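Local coordinates for nucleoprotein (Rift valley fever virus, PDB 3OV9), which encapsidates the viral genomic RNA, protecting it from nucleases and forming the nucleocapsid that serves as template for transcription and replication, at residues G65-M71 against L102-R106. Sequence-based numbering, arbitrary orientation.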
loop_
_atom_site.group_PDB
_atom_site.type_symbol
_atom_site.label_atom_id
_atom_site.label_comp_id
_atom_site.label_asym_id
_atom_site.label_seq_id
_atom_site.Cartn_x
_atom_site.Cartn_y
_atom_site.Cartn_z
ATOM N N GLY A 65 -30.008 10.275 6.483
ATOM C CA GLY A 65 -29.159 10.306 5.297
ATOM C C GLY A 65 -29.828 9.821 4.024
ATOM O O GLY A 65 -31.055 9.853 3.896
ATOM N N ASN A 66 -29.007 9.356 3.085
ATOM C CA ASN A 66 -29.458 9.056 1.729
ATOM C C ASN A 66 -29.376 7.571 1.363
ATOM O O ASN A 66 -29.435 7.211 0.184
ATOM C CB ASN A 66 -28.658 9.902 0.726
ATOM C CG ASN A 66 -29.351 10.037 -0.625
ATOM O OD1 ASN A 66 -30.576 10.112 -0.707
ATOM N ND2 ASN A 66 -28.558 10.078 -1.693
ATOM N N LYS A 67 -29.252 6.711 2.374
ATOM C CA LYS A 67 -29.162 5.267 2.152
ATOM C C LYS A 67 -30.289 4.509 2.868
ATOM O O LYS A 67 -30.096 4.017 3.983
ATOM C CB LYS A 67 -27.786 4.731 2.574
ATOM C CG LYS A 67 -26.624 5.296 1.775
ATOM C CD LYS A 67 -25.321 4.608 2.146
ATOM C CE LYS A 67 -24.177 5.035 1.238
ATOM N NZ LYS A 67 -23.659 6.392 1.572
ATOM N N PRO A 68 -31.469 4.406 2.222
ATOM C CA PRO A 68 -32.661 3.823 2.849
ATOM C C PRO A 68 -32.499 2.374 3.323
ATOM O O PRO A 68 -33.053 2.010 4.361
ATOM C CB PRO A 68 -33.715 3.910 1.742
ATOM C CG PRO A 68 -33.257 5.023 0.878
ATOM C CD PRO A 68 -31.769 4.908 0.868
ATOM N N ARG A 69 -31.753 1.561 2.579
ATOM C CA ARG A 69 -31.528 0.169 2.977
ATOM C C ARG A 69 -30.608 0.065 4.193
ATOM O O ARG A 69 -30.812 -0.796 5.058
ATOM C CB ARG A 69 -30.994 -0.666 1.807
ATOM C CG ARG A 69 -32.047 -1.031 0.762
ATOM C CD ARG A 69 -33.093 -2.007 1.302
ATOM N NE ARG A 69 -34.216 -2.157 0.377
ATOM C CZ ARG A 69 -35.356 -2.783 0.657
ATOM N NH1 ARG A 69 -35.551 -3.335 1.847
ATOM N NH2 ARG A 69 -36.308 -2.854 -0.262
ATOM N N ARG A 70 -29.614 0.951 4.258
ATOM C CA ARG A 70 -28.654 0.986 5.363
ATOM C C ARG A 70 -29.300 1.456 6.669
ATOM O O ARG A 70 -29.090 0.848 7.720
ATOM C CB ARG A 70 -27.449 1.872 5.012
ATOM C CG ARG A 70 -26.376 1.937 6.102
ATOM C CD ARG A 70 -25.393 3.076 5.871
ATOM N NE ARG A 70 -24.201 2.654 5.138
ATOM C CZ ARG A 70 -23.212 3.468 4.771
ATOM N NH1 ARG A 70 -23.264 4.764 5.056
ATOM N NH2 ARG A 70 -22.169 2.986 4.109
ATOM N N MET A 71 -30.086 2.531 6.598
ATOM C CA MET A 71 -30.729 3.096 7.790
ATOM C C MET A 71 -31.731 2.129 8.429
ATOM O O MET A 71 -31.918 2.140 9.647
ATOM C CB MET A 71 -31.384 4.457 7.489
ATOM C CG MET A 71 -32.575 4.413 6.534
ATOM S SD MET A 71 -33.257 6.044 6.139
ATOM C CE MET A 71 -31.898 6.779 5.233
ATOM N N LEU A 102 -35.836 8.282 -8.044
ATOM C CA LEU A 102 -35.910 9.112 -6.845
ATOM C C LEU A 102 -34.901 8.663 -5.797
ATOM O O LEU A 102 -34.597 7.471 -5.678
ATOM C CB LEU A 102 -37.316 9.062 -6.238
ATOM C CG LEU A 102 -38.468 9.771 -6.953
ATOM C CD1 LEU A 102 -39.796 9.396 -6.310
ATOM C CD2 LEU A 102 -38.275 11.281 -6.940
ATOM N N THR A 103 -34.377 9.638 -5.057
ATOM C CA THR A 103 -33.603 9.401 -3.837
ATOM C C THR A 103 -34.133 10.361 -2.779
ATOM O O THR A 103 -34.799 11.347 -3.109
ATOM C CB THR A 103 -32.088 9.667 -4.016
ATOM O OG1 THR A 103 -31.858 11.069 -4.221
ATOM C CG2 THR A 103 -31.514 8.875 -5.179
ATOM N N LEU A 104 -33.829 10.078 -1.515
ATOM C CA LEU A 104 -34.239 10.947 -0.411
ATOM C C LEU A 104 -33.667 12.366 -0.532
ATOM O O LEU A 104 -34.387 13.343 -0.323
ATOM C CB LEU A 104 -33.867 10.321 0.941
ATOM C CG LEU A 104 -34.511 8.974 1.289
ATOM C CD1 LEU A 104 -33.869 8.391 2.538
ATOM C CD2 LEU A 104 -36.015 9.095 1.476
ATOM N N SER A 105 -32.387 12.471 -0.889
ATOM C CA SER A 105 -31.722 13.770 -1.041
ATOM C C SER A 105 -32.359 14.608 -2.149
ATOM O O SER A 105 -32.459 15.829 -2.030
ATOM C CB SER A 105 -30.224 13.596 -1.315
ATOM O OG SER A 105 -29.545 13.094 -0.178
ATOM N N ARG A 106 -32.785 13.945 -3.222
ATOM C CA ARG A 106 -33.429 14.629 -4.348
ATOM C C ARG A 106 -34.797 15.200 -3.975
ATOM O O ARG A 106 -35.175 16.274 -4.445
ATOM C CB ARG A 106 -33.534 13.699 -5.557
ATOM C CG ARG A 106 -32.201 13.504 -6.261
ATOM C CD ARG A 106 -32.279 12.492 -7.388
ATOM N NE ARG A 106 -30.963 12.282 -7.990
ATOM C CZ ARG A 106 -30.728 11.504 -9.043
ATOM N NH1 ARG A 106 -31.718 10.842 -9.632
ATOM N NH2 ARG A 106 -29.492 11.388 -9.507
HETATM O O HOH W 1 -32.265 7.714 -1.021
HETATM O O HOH W 2 -29.288 11.715 -4.497
#
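Asn66 and Leu104 supply most of the surface buried here, and they divide the work: Asn66 illustrates how a side-chain carbonyl can serve the start of a helix that belongs to a distant part of the sequence, while Leu104 brings the apolar packing. With CG anti to the backbone N (chi1 -160°), the amide of Asn66 is carried across to the first turn of helix 104-110. There OD1 accepts the backbone N-H of Ser105 at 3.0 Å in a fairly straight bond (158° at the hydrogen), although the donor stands 49° out of the carbonyl plane rather than on a lone pair. The Ser105 side chain packs against the same amide, OG lying 3.1 Å from Asn66 CG.

One residue earlier in the helix, Leu104 N donates to a water 2.9 Å away. The same water lies 2.9 Å from Asn66 OD1 and probably donates to it, though other acceptors compete for its protons; the amide oxygen can thereby reach two successive N-H groups, one directly and one through solvent. The next, Arg106 N, donates to OG1 of the N-cap residue Thr103 at 3.2 Å. The first-turn amides, which have no preceding helical carbonyls to bind, are thus divided among Thr103, Asn66 of 65-71 and a bound water. Ser105 and its neighbour Arg106 probably contact RNA, as does Lys67 beside Asn66.

Leu104 makes the apolar half of the contact. Its CD1 abuts CG of the Pro68 ring at 3.8 Å and meets Met71 CE tip to tip at 3.7 Å. Met57, Leu60 and Ala61 of helix 50-63 also touch Leu104, which places it in the helical core of this orthogonal bundle.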